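Local coordinates for protein endoglucanase A (Clostridium acetobutylicum, PDB 3IK2) that hydrolyses internal beta-1,4-glucosidic bonds in cellulose and probably in related beta-glucans, as a glycoside hydrolase of family 44, at residues W278-K283 with Y353-E358; R303-R308 with M446-T451; A34-G39 with T383-N388. One frame throughout, in Å; residues are numbered along the deposited sequence.

The chain begins with strand 2-15 of the mixed sheet, then enters the parallel barrel. There 34-39, on and just past the second strand, pairs in space with 383-388, at and beyond the end of the eighth; contact 3 thus closes a loop of 343 residues. Contact 1, nested inside it, joins the segments after the sixth and seventh strands. Contact 2 crosses both: it ties helix 297-305, in the connection between those two strands, to 446-451 in the beta domain, to which the chain returns after the barrel. N354 of contact 1 reaches W385 of contact 3, and Y355 touches R303 of contact 2; contacts 2 and 3 stay about 9 Å apart at their nearest atoms.

Contact 1 of 3, residues W278-K283 with Y353-E358; sequences WYPEAK and YNYGGE
P280 lies on the ring of Y355: its CG sits over one face, 3.8 Å from the ring centroid and 24° off the normal, a CH-pi contact shifted toward the CE2 side of the rim. The same proline turns its CD to the carbonyl of N354, with CD and O 3.1 Å apart. At the far end of the tyrosine, Y355 OH comes up to the edge of the W278 indole, 3.4 Å from CD1. A water closes this corner, taking the indole N-H of W278 NE1 at 2.9 Å and bonding Y355 OH at 2.6 Å; it lies in the planes of both rings. On the other flank the backbones meet directly, W278 O accepting a CA-H...O contact from Y353 CA at 3.1 Å, while the Y279 ring places one face over that same CA and brings CE1 to N354 CB.

Behind this first shell, N354 bonds within its own segment. With CG anti to the backbone N (chi1 179°), its amide turns to N354's own loop. OD1 accepts from G356 N at 2.8 Å, an Asx turn, and ND2 donates almost straight (162°) to E358 OE2; a further bond goes to W385 O, so three bonds fix the rotation of the amide. Y279 OH is bonded to E352 OE1, and Y353 OH to Q367 NE2 of the helix that follows. These are the loops leaving two neighbouring parallel strands, the sixth and seventh, at the C-terminal mouth of a TIM barrel, where enzymes of this fold carry their active sites.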
loop_
_atom_site.group_PDB
_atom_site.type_symbol
_atom_site.label_atom_id
_atom_site.label_comp_id
_atom_site.label_asym_id
_atom_site.label_seq_id
_atom_site.Cartn_x
_atom_site.Cartn_y
_atom_site.Cartn_z
ATOM N N TRP A 278 -2.446 0.303 7.024
ATOM C CA TRP A 278 -3.760 -0.123 7.470
ATOM C C TRP A 278 -3.782 -1.620 7.648
ATOM O O TRP A 278 -3.935 -2.379 6.690
ATOM C CB TRP A 278 -4.820 0.316 6.480
ATOM C CG TRP A 278 -6.270 0.127 6.941
ATOM C CD1 TRP A 278 -7.198 -0.706 6.393
ATOM C CD2 TRP A 278 -6.934 0.820 8.005
ATOM N NE1 TRP A 278 -8.401 -0.570 7.047
ATOM C CE2 TRP A 278 -8.268 0.365 8.034
ATOM C CE3 TRP A 278 -6.531 1.784 8.934
ATOM C CZ2 TRP A 278 -9.209 0.837 8.973
ATOM C CZ3 TRP A 278 -7.464 2.260 9.862
ATOM C CH2 TRP A 278 -8.781 1.786 9.866
ATOM N N TYR A 279 -3.563 -2.038 8.885
ATOM C CA TYR A 279 -3.744 -3.418 9.264
ATOM C C TYR A 279 -5.032 -3.380 10.036
ATOM O O TYR A 279 -5.081 -2.749 11.086
ATOM C CB TYR A 279 -2.595 -3.909 10.138
ATOM C CG TYR A 279 -1.275 -3.964 9.395
ATOM C CD1 TYR A 279 -0.916 -5.093 8.626
ATOM C CD2 TYR A 279 -0.375 -2.898 9.463
ATOM C CE1 TYR A 279 0.325 -5.145 7.943
ATOM C CE2 TYR A 279 0.862 -2.943 8.770
ATOM C CZ TYR A 279 1.198 -4.068 8.010
ATOM O OH TYR A 279 2.426 -4.112 7.340
ATOM N N PRO A 280 -6.106 -3.974 9.467
ATOM C CA PRO A 280 -7.436 -3.890 10.083
ATOM C C PRO A 280 -7.462 -4.340 11.560
ATOM O O PRO A 280 -6.833 -5.344 11.935
ATOM C CB PRO A 280 -8.310 -4.805 9.199
ATOM C CG PRO A 280 -7.354 -5.550 8.293
ATOM C CD PRO A 280 -6.117 -4.743 8.200
ATOM N N GLU A 281 -8.166 -3.560 12.374
ATOM C CA GLU A 281 -8.416 -3.868 13.770
ATOM C C GLU A 281 -9.713 -4.669 13.927
ATOM O O GLU A 281 -10.001 -5.205 15.003
ATOM C CB GLU A 281 -8.493 -2.569 14.586
ATOM C CG GLU A 281 -7.158 -1.841 14.740
ATOM C CD GLU A 281 -6.322 -2.353 15.903
ATOM O OE1 GLU A 281 -6.507 -3.501 16.337
ATOM O OE2 GLU A 281 -5.444 -1.614 16.381
ATOM N N ALA A 282 -10.476 -4.750 12.835
ATOM C CA ALA A 282 -11.719 -5.526 12.754
ATOM C C ALA A 282 -11.574 -6.920 13.368
ATOM O O ALA A 282 -10.597 -7.634 13.104
ATOM C CB ALA A 282 -12.161 -5.632 11.289
ATOM N N LYS A 283 -12.531 -7.289 14.220
ATOM C CA LYS A 283 -12.511 -8.602 14.849
ATOM C C LYS A 283 -13.717 -9.406 14.428
ATOM O O LYS A 283 -14.793 -8.838 14.126
ATOM C CB LYS A 283 -12.537 -8.473 16.380
ATOM C CG LYS A 283 -11.324 -7.743 16.993
ATOM C CD LYS A 283 -11.610 -7.435 18.466
ATOM C CE LYS A 283 -11.654 -8.753 19.223
ATOM N NZ LYS A 283 -11.882 -8.580 20.666
ATOM N N TYR A 353 -0.549 -2.925 4.206
ATOM C CA TYR A 353 -1.877 -3.413 4.584
ATOM C C TYR A 353 -1.784 -4.936 4.439
ATOM O O TYR A 353 -0.936 -5.458 3.722
ATOM C CB TYR A 353 -3.009 -2.828 3.694
ATOM C CG TYR A 353 -2.960 -3.362 2.269
ATOM C CD1 TYR A 353 -3.671 -4.528 1.911
ATOM C CD2 TYR A 353 -2.193 -2.720 1.280
ATOM C CE1 TYR A 353 -3.604 -5.047 0.615
ATOM C CE2 TYR A 353 -2.132 -3.240 -0.042
ATOM C CZ TYR A 353 -2.833 -4.411 -0.348
ATOM O OH TYR A 353 -2.776 -4.923 -1.621
ATOM N N ASN A 354 -2.668 -5.644 5.110
ATOM C CA ASN A 354 -2.753 -7.100 5.016
ATOM C C ASN A 354 -4.044 -7.437 5.756
ATOM O O ASN A 354 -4.288 -6.893 6.840
ATOM C CB ASN A 354 -1.520 -7.749 5.675
ATOM C CG ASN A 354 -1.544 -9.270 5.645
ATOM O OD1 ASN A 354 -2.292 -9.899 6.374
ATOM N ND2 ASN A 354 -0.683 -9.861 4.846
ATOM N N TYR A 355 -4.853 -8.315 5.144
ATOM C CA TYR A 355 -6.167 -8.735 5.653
ATOM C C TYR A 355 -6.140 -10.115 6.316
ATOM O O TYR A 355 -7.160 -10.584 6.786
ATOM C CB TYR A 355 -7.289 -8.582 4.571
ATOM C CG TYR A 355 -7.769 -7.139 4.549
ATOM C CD1 TYR A 355 -7.052 -6.150 3.857
ATOM C CD2 TYR A 355 -8.888 -6.743 5.304
ATOM C CE1 TYR A 355 -7.446 -4.825 3.887
ATOM C CE2 TYR A 355 -9.284 -5.408 5.357
ATOM C CZ TYR A 355 -8.554 -4.456 4.659
ATOM O OH TYR A 355 -8.937 -3.143 4.711
ATOM N N GLY A 356 -4.968 -10.741 6.371
ATOM C CA GLY A 356 -4.801 -12.034 7.051
ATOM C C GLY A 356 -5.381 -13.191 6.269
ATOM O O GLY A 356 -5.866 -12.993 5.145
ATOM N N GLY A 357 -5.339 -14.401 6.858
ATOM C CA GLY A 357 -5.807 -15.639 6.206
ATOM C C GLY A 357 -5.443 -15.792 4.734
ATOM O O GLY A 357 -6.292 -16.105 3.894
ATOM N N GLU A 358 -4.155 -15.585 4.463
ATOM C CA GLU A 358 -3.559 -15.386 3.143
ATOM C C GLU A 358 -3.629 -16.646 2.308
ATOM O O GLU A 358 -3.641 -16.570 1.089
ATOM C CB GLU A 358 -2.083 -15.016 3.293
ATOM C CG GLU A 358 -1.812 -13.695 3.972
ATOM C CD GLU A 358 -0.350 -13.510 4.235
ATOM O OE1 GLU A 358 0.450 -14.321 3.693
ATOM O OE2 GLU A 358 0.011 -12.546 4.947
HETATM O O HOH W 1 -10.637 -2.385 6.516
#

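Contact 2 of 3, residues R303-R308 with M446-T451; sequences RMQAPR and MNKNYT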
loop_
_atom_site.group_PDB
_atom_site.type_symbol
_atom_site.label_atom_id
_atom_site.label_comp_id
_atom_site.label_asym_id
_atom_site.label_seq_id
_atom_site.Cartn_x
_atom_site.Cartn_y
_atom_site.Cartn_z
ATOM N N ARG A 303 -13.396 -10.944 8.182
ATOM C CA ARG A 303 -12.269 -10.645 7.293
ATOM C C ARG A 303 -12.743 -10.112 5.952
ATOM O O ARG A 303 -12.283 -9.074 5.503
ATOM C CB ARG A 303 -11.372 -11.880 7.095
ATOM C CG ARG A 303 -10.220 -11.705 6.090
ATOM C CD ARG A 303 -9.246 -12.915 6.049
ATOM N NE ARG A 303 -8.655 -13.146 7.355
ATOM C CZ ARG A 303 -8.901 -14.209 8.127
ATOM N NH1 ARG A 303 -9.724 -15.174 7.712
ATOM N NH2 ARG A 303 -8.316 -14.309 9.318
ATOM N N MET A 304 -13.677 -10.827 5.325
ATOM C CA MET A 304 -14.253 -10.442 4.025
ATOM C C MET A 304 -15.107 -9.192 4.094
ATOM O O MET A 304 -15.201 -8.471 3.122
ATOM C CB MET A 304 -15.061 -11.613 3.443
ATOM C CG MET A 304 -14.227 -12.881 3.246
ATOM S SD MET A 304 -15.194 -14.251 2.558
ATOM C CE MET A 304 -16.044 -14.860 4.035
ATOM N N GLN A 305 -15.710 -8.922 5.253
ATOM C CA GLN A 305 -16.450 -7.663 5.472
ATOM C C GLN A 305 -15.541 -6.472 5.779
ATOM O O GLN A 305 -15.930 -5.320 5.583
ATOM C CB GLN A 305 -17.479 -7.813 6.612
ATOM C CG GLN A 305 -18.530 -8.933 6.412
ATOM C CD GLN A 305 -19.238 -8.855 5.075
ATOM O OE1 GLN A 305 -19.399 -7.775 4.523
ATOM N NE2 GLN A 305 -19.667 -10.014 4.536
ATOM N N ALA A 306 -14.350 -6.752 6.299
ATOM C CA ALA A 306 -13.480 -5.710 6.855
ATOM C C ALA A 306 -13.122 -4.598 5.846
ATOM O O ALA A 306 -13.074 -3.432 6.226
ATOM C CB ALA A 306 -12.219 -6.314 7.505
ATOM N N PRO A 307 -12.870 -4.945 4.558
ATOM C CA PRO A 307 -12.633 -3.866 3.592
ATOM C C PRO A 307 -13.764 -2.825 3.509
ATOM O O PRO A 307 -13.527 -1.710 3.017
ATOM C CB PRO A 307 -12.471 -4.627 2.267
ATOM C CG PRO A 307 -11.935 -5.941 2.676
ATOM C CD PRO A 307 -12.742 -6.262 3.904
ATOM N N ARG A 308 -14.986 -3.180 3.959
ATOM C CA ARG A 308 -16.071 -2.208 3.995
ATOM C C ARG A 308 -15.750 -0.990 4.910
ATOM O O ARG A 308 -16.229 0.112 4.654
ATOM C CB ARG A 308 -17.409 -2.875 4.371
ATOM C CG ARG A 308 -18.055 -3.671 3.218
ATOM C CD ARG A 308 -19.200 -4.567 3.659
ATOM N NE ARG A 308 -20.366 -3.775 4.024
ATOM C CZ ARG A 308 -21.418 -4.223 4.699
ATOM N NH1 ARG A 308 -21.476 -5.493 5.102
ATOM N NH2 ARG A 308 -22.406 -3.379 4.988
ATOM N N MET A 446 -17.702 -11.094 -6.441
ATOM C CA MET A 446 -17.394 -12.041 -5.364
ATOM C C MET A 446 -18.660 -12.335 -4.554
ATOM O O MET A 446 -19.443 -11.429 -4.230
ATOM C CB MET A 446 -16.352 -11.509 -4.361
ATOM C CG MET A 446 -14.954 -11.136 -4.848
ATOM S SD MET A 446 -14.322 -9.798 -3.764
ATOM C CE MET A 446 -14.321 -8.459 -4.969
ATOM N N ASN A 447 -18.795 -13.590 -4.170
ATOM C CA ASN A 447 -19.816 -14.018 -3.254
ATOM C C ASN A 447 -19.138 -14.257 -1.894
ATOM O O ASN A 447 -18.443 -15.254 -1.708
ATOM C CB ASN A 447 -20.516 -15.283 -3.816
ATOM C CG ASN A 447 -21.534 -15.898 -2.848
ATOM O OD1 ASN A 447 -21.806 -15.372 -1.780
ATOM N ND2 ASN A 447 -22.103 -17.038 -3.244
ATOM N N LYS A 448 -19.324 -13.323 -0.963
ATOM C CA LYS A 448 -18.730 -13.425 0.379
ATOM C C LYS A 448 -19.524 -14.384 1.304
ATOM O O LYS A 448 -19.097 -14.666 2.426
ATOM C CB LYS A 448 -18.562 -12.032 1.060
ATOM C CG LYS A 448 -17.827 -10.934 0.245
ATOM C CD LYS A 448 -17.775 -9.555 0.956
ATOM C CE LYS A 448 -19.028 -8.713 0.678
ATOM N NZ LYS A 448 -19.050 -7.380 1.396
ATOM N N ASN A 449 -20.664 -14.881 0.833
ATOM C CA ASN A 449 -21.464 -15.785 1.638
ATOM C C ASN A 449 -20.761 -17.119 1.851
ATOM O O ASN A 449 -20.139 -17.688 0.934
ATOM C CB ASN A 449 -22.898 -15.985 1.095
ATOM C CG ASN A 449 -23.844 -16.527 2.165
ATOM O OD1 ASN A 449 -23.861 -17.729 2.465
ATOM N ND2 ASN A 449 -24.611 -15.634 2.766
ATOM N N TYR A 450 -20.852 -17.601 3.085
ATOM C CA TYR A 450 -20.097 -18.779 3.474
ATOM C C TYR A 450 -20.727 -20.066 2.963
ATOM O O TYR A 450 -20.047 -21.083 2.897
ATOM C CB TYR A 450 -19.954 -18.852 4.995
ATOM C CG TYR A 450 -18.551 -19.190 5.410
ATOM C CD1 TYR A 450 -17.600 -18.184 5.573
ATOM C CD2 TYR A 450 -18.166 -20.507 5.618
ATOM C CE1 TYR A 450 -16.309 -18.477 5.919
ATOM C CE2 TYR A 450 -16.870 -20.817 5.976
ATOM C CZ TYR A 450 -15.948 -19.791 6.124
ATOM O OH TYR A 450 -14.646 -20.084 6.494
ATOM N N THR A 451 -22.026 -20.033 2.632
ATOM C CA THR A 451 -22.761 -21.272 2.354
ATOM C C THR A 451 -23.706 -21.220 1.137
ATOM O O THR A 451 -23.982 -22.244 0.514
ATOM C CB THR A 451 -23.577 -21.714 3.622
ATOM O OG1 THR A 451 -24.580 -20.732 3.913
ATOM C CG2 THR A 451 -22.661 -21.849 4.827
HETATM O O HOH W 2 -16.262 -6.663 1.795
#
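The seam between the TIM barrel and the beta domain that accompanies it in family 44 runs here, where K448, just past strand 440-447, reaches M304 and Q305 near the end of helix 297-305. The lysine lies along the helix end, its CD 3.5 Å from M304 O, and a bend at chi3 (-86°) turns NZ to Q305 OE1 at 3.2 Å. NZ also bonds I424 O and a water, giving it three acceptors. R308 NH1 grips the same OE1 at 3.1 Å, nearly straight (168°) and in the guanidinium plane, but from the opposite face of the amide. The glutamine oxygen is therefore clasped between two cationic donors; Q305 NE2 is held by N425 O. R308 NE and K448 NZ are 4.7 Å apart, a repulsion that the salt bridge from R308 NE to D312 probably offsets.

Beside the lysine backbone, M304 CE rests against K448 O at 3.5 Å and near CD1 of Y450, whose hydroxyl bonds N300. Asx turns at N447 and N449 shape the segment carrying these groups. A lysine-glutamine-arginine cluster beside a methionine contact thus fastens helix 297-305 to a strand end of the beta domain, an interdomain interface.

Contact 3 of 3, residues A34-G39 with T383-N388; sequences ARRIGG and TYWECN
R36 meets two side chains of 383-388 and crosses each at about a right angle: T383 against its aliphatic stem and W385 at its tip. The stem leaves the strand with CG anti to the backbone N (chi1 167°) and runs extended to NE. Alongside the stem, T383 sets OG1 3.6 Å from R36 CD, while its methyl CG2 lies 4.0 Å from R36 CB at the base and also reaches toward the backbone of A34 and R35. The threonine hydroxyl sits between its own backbone N and carbonyl carbon, and from there it bonds S351 O on the neighbouring strand.

At the tip, the guanidinium of R36 and the indole of W385 are 76° apart in plane, far from a parallel stack. NH1 approaches CZ3 of W385 at 3.9 Å; the tryptophan carbon lies at the edge of the guanidinium, near its plane. The charge of R36 is answered elsewhere, by a salt bridge from NH1 to E352. G38 folds back so that its CA sits over the centre of the guanidinium face, 3.9 Å above the plane. Its O meets the W385 ring at the edge, 3.7 Å from CZ3, and G39 brings its CA to 4.2 Å from the same CZ3. The benzo end of the indole thus lies against the backbone of G38 and G39, and Y279 packs against the tryptophan too.

R35 points the other way, out of the barrel, where D26 and S91 take its guanidinium. A34 and R36 are backbone-bonded to T23, in the first strand, which lies between the two segments in the sheet. Inward-facing side chains from the second and eighth strands therefore meet across the first, as in the closed interior of a (beta/alpha)8 barrel, with W385 at its C-terminal mouth.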
loop_
_atom_site.group_PDB
_atom_site.type_symbol
_atom_site.label_atom_id
_atom_site.label_comp_id
_atom_site.label_asym_id
_atom_site.label_seq_id
_atom_site.Cartn_x
_atom_site.Cartn_y
_atom_site.Cartn_z
ATOM N N ALA A 34 3.616 -2.397 -8.828
ATOM C CA ALA A 34 4.337 -1.468 -7.940
ATOM C C ALA A 34 5.053 -2.260 -6.872
ATOM O O ALA A 34 4.563 -3.309 -6.428
ATOM C CB ALA A 34 3.412 -0.467 -7.290
ATOM N N ARG A 35 6.232 -1.776 -6.490
ATOM C CA ARG A 35 7.004 -2.411 -5.419
ATOM C C ARG A 35 7.582 -1.365 -4.461
ATOM O O ARG A 35 7.973 -0.282 -4.894
ATOM C CB ARG A 35 8.094 -3.341 -6.002
ATOM C CG ARG A 35 7.542 -4.580 -6.738
ATOM C CD ARG A 35 8.628 -5.206 -7.628
ATOM N NE ARG A 35 9.594 -6.055 -6.892
ATOM C CZ ARG A 35 10.881 -5.747 -6.673
ATOM N NH1 ARG A 35 11.402 -4.621 -7.141
ATOM N NH2 ARG A 35 11.663 -6.591 -6.009
ATOM N N ARG A 36 7.566 -1.677 -3.163
ATOM C CA ARG A 36 8.149 -0.809 -2.124
ATOM C C ARG A 36 9.318 -1.480 -1.413
ATOM O O ARG A 36 9.241 -2.676 -1.079
ATOM C CB ARG A 36 7.081 -0.443 -1.071
ATOM C CG ARG A 36 7.570 0.196 0.255
ATOM C CD ARG A 36 6.355 0.587 1.025
ATOM N NE ARG A 36 6.477 1.391 2.241
ATOM C CZ ARG A 36 6.439 0.901 3.484
ATOM N NH1 ARG A 36 6.414 -0.415 3.710
ATOM N NH2 ARG A 36 6.465 1.720 4.518
ATOM N N ILE A 37 10.382 -0.714 -1.156
ATOM C CA ILE A 37 11.367 -1.114 -0.135
ATOM C C ILE A 37 11.216 -0.143 1.034
ATOM O O ILE A 37 11.430 1.055 0.885
ATOM C CB ILE A 37 12.832 -1.270 -0.652
ATOM C CG1 ILE A 37 13.758 -1.750 0.488
ATOM C CG2 ILE A 37 13.362 0.000 -1.380
ATOM C CD1 ILE A 37 15.245 -1.939 0.082
ATOM N N GLY A 38 10.747 -0.669 2.168
ATOM C CA GLY A 38 10.334 0.158 3.306
ATOM C C GLY A 38 10.054 -0.647 4.555
ATOM O O GLY A 38 10.465 -1.807 4.666
ATOM N N GLY A 39 9.358 -0.042 5.511
ATOM C CA GLY A 39 9.030 -0.750 6.755
ATOM C C GLY A 39 10.095 -0.507 7.827
ATOM O O GLY A 39 10.965 0.367 7.694
ATOM N N THR A 383 0.715 -1.108 -1.519
ATOM C CA THR A 383 1.652 -2.199 -1.458
ATOM C C THR A 383 1.287 -3.106 -0.253
ATOM O O THR A 383 1.274 -2.689 0.917
ATOM C CB THR A 383 3.153 -1.739 -1.470
ATOM O OG1 THR A 383 3.343 -0.574 -0.669
ATOM C CG2 THR A 383 3.622 -1.402 -2.881
ATOM N N TYR A 384 0.907 -4.333 -0.587
ATOM C CA TYR A 384 0.640 -5.383 0.357
ATOM C C TYR A 384 1.924 -5.685 1.138
ATOM O O TYR A 384 3.027 -5.547 0.596
ATOM C CB TYR A 384 0.214 -6.592 -0.477
ATOM C CG TYR A 384 0.196 -7.919 0.230
ATOM C CD1 TYR A 384 -0.943 -8.329 0.930
ATOM C CD2 TYR A 384 1.289 -8.776 0.162
ATOM C CE1 TYR A 384 -0.977 -9.527 1.565
ATOM C CE2 TYR A 384 1.259 -10.003 0.795
ATOM C CZ TYR A 384 0.111 -10.372 1.492
ATOM O OH TYR A 384 0.036 -11.590 2.136
ATOM N N TRP A 385 1.760 -6.062 2.414
ATOM C CA TRP A 385 2.832 -6.487 3.304
ATOM C C TRP A 385 2.539 -7.931 3.761
ATOM O O TRP A 385 1.481 -8.198 4.335
ATOM C CB TRP A 385 3.001 -5.567 4.540
ATOM C CG TRP A 385 4.212 -5.961 5.344
ATOM C CD1 TRP A 385 4.281 -6.964 6.287
ATOM C CD2 TRP A 385 5.548 -5.388 5.270
ATOM N NE1 TRP A 385 5.574 -7.058 6.782
ATOM C CE2 TRP A 385 6.364 -6.104 6.181
ATOM C CE3 TRP A 385 6.123 -4.331 4.537
ATOM C CZ2 TRP A 385 7.730 -5.817 6.356
ATOM C CZ3 TRP A 385 7.493 -4.042 4.715
ATOM C CH2 TRP A 385 8.271 -4.782 5.619
ATOM N N GLU A 386 3.489 -8.826 3.485
ATOM C CA GLU A 386 3.428 -10.242 3.795
ATOM C C GLU A 386 3.504 -10.513 5.293
ATOM O O GLU A 386 4.458 -10.085 5.948
ATOM C CB GLU A 386 4.591 -10.958 3.092
ATOM C CG GLU A 386 4.645 -12.483 3.350
ATOM C CD GLU A 386 3.344 -13.160 3.082
ATOM O OE1 GLU A 386 2.984 -14.083 3.849
ATOM O OE2 GLU A 386 2.676 -12.779 2.088
ATOM N N CYS A 387 2.493 -11.208 5.831
ATOM C CA CYS A 387 2.470 -11.547 7.257
ATOM C C CYS A 387 2.438 -13.041 7.615
ATOM O O CYS A 387 2.241 -13.369 8.790
ATOM C CB CYS A 387 1.303 -10.850 7.942
ATOM S SG CYS A 387 1.403 -9.056 7.819
ATOM N N ASN A 388 2.606 -13.936 6.637
ATOM C CA ASN A 388 2.466 -15.359 6.896
ATOM C C ASN A 388 3.527 -16.248 6.225
ATOM O O ASN A 388 3.185 -17.269 5.648
ATOM C CB ASN A 388 1.052 -15.832 6.473
ATOM C CG ASN A 388 0.606 -17.111 7.202
ATOM O OD1 ASN A 388 1.111 -17.438 8.288
ATOM N ND2 ASN A 388 -0.358 -17.822 6.609
#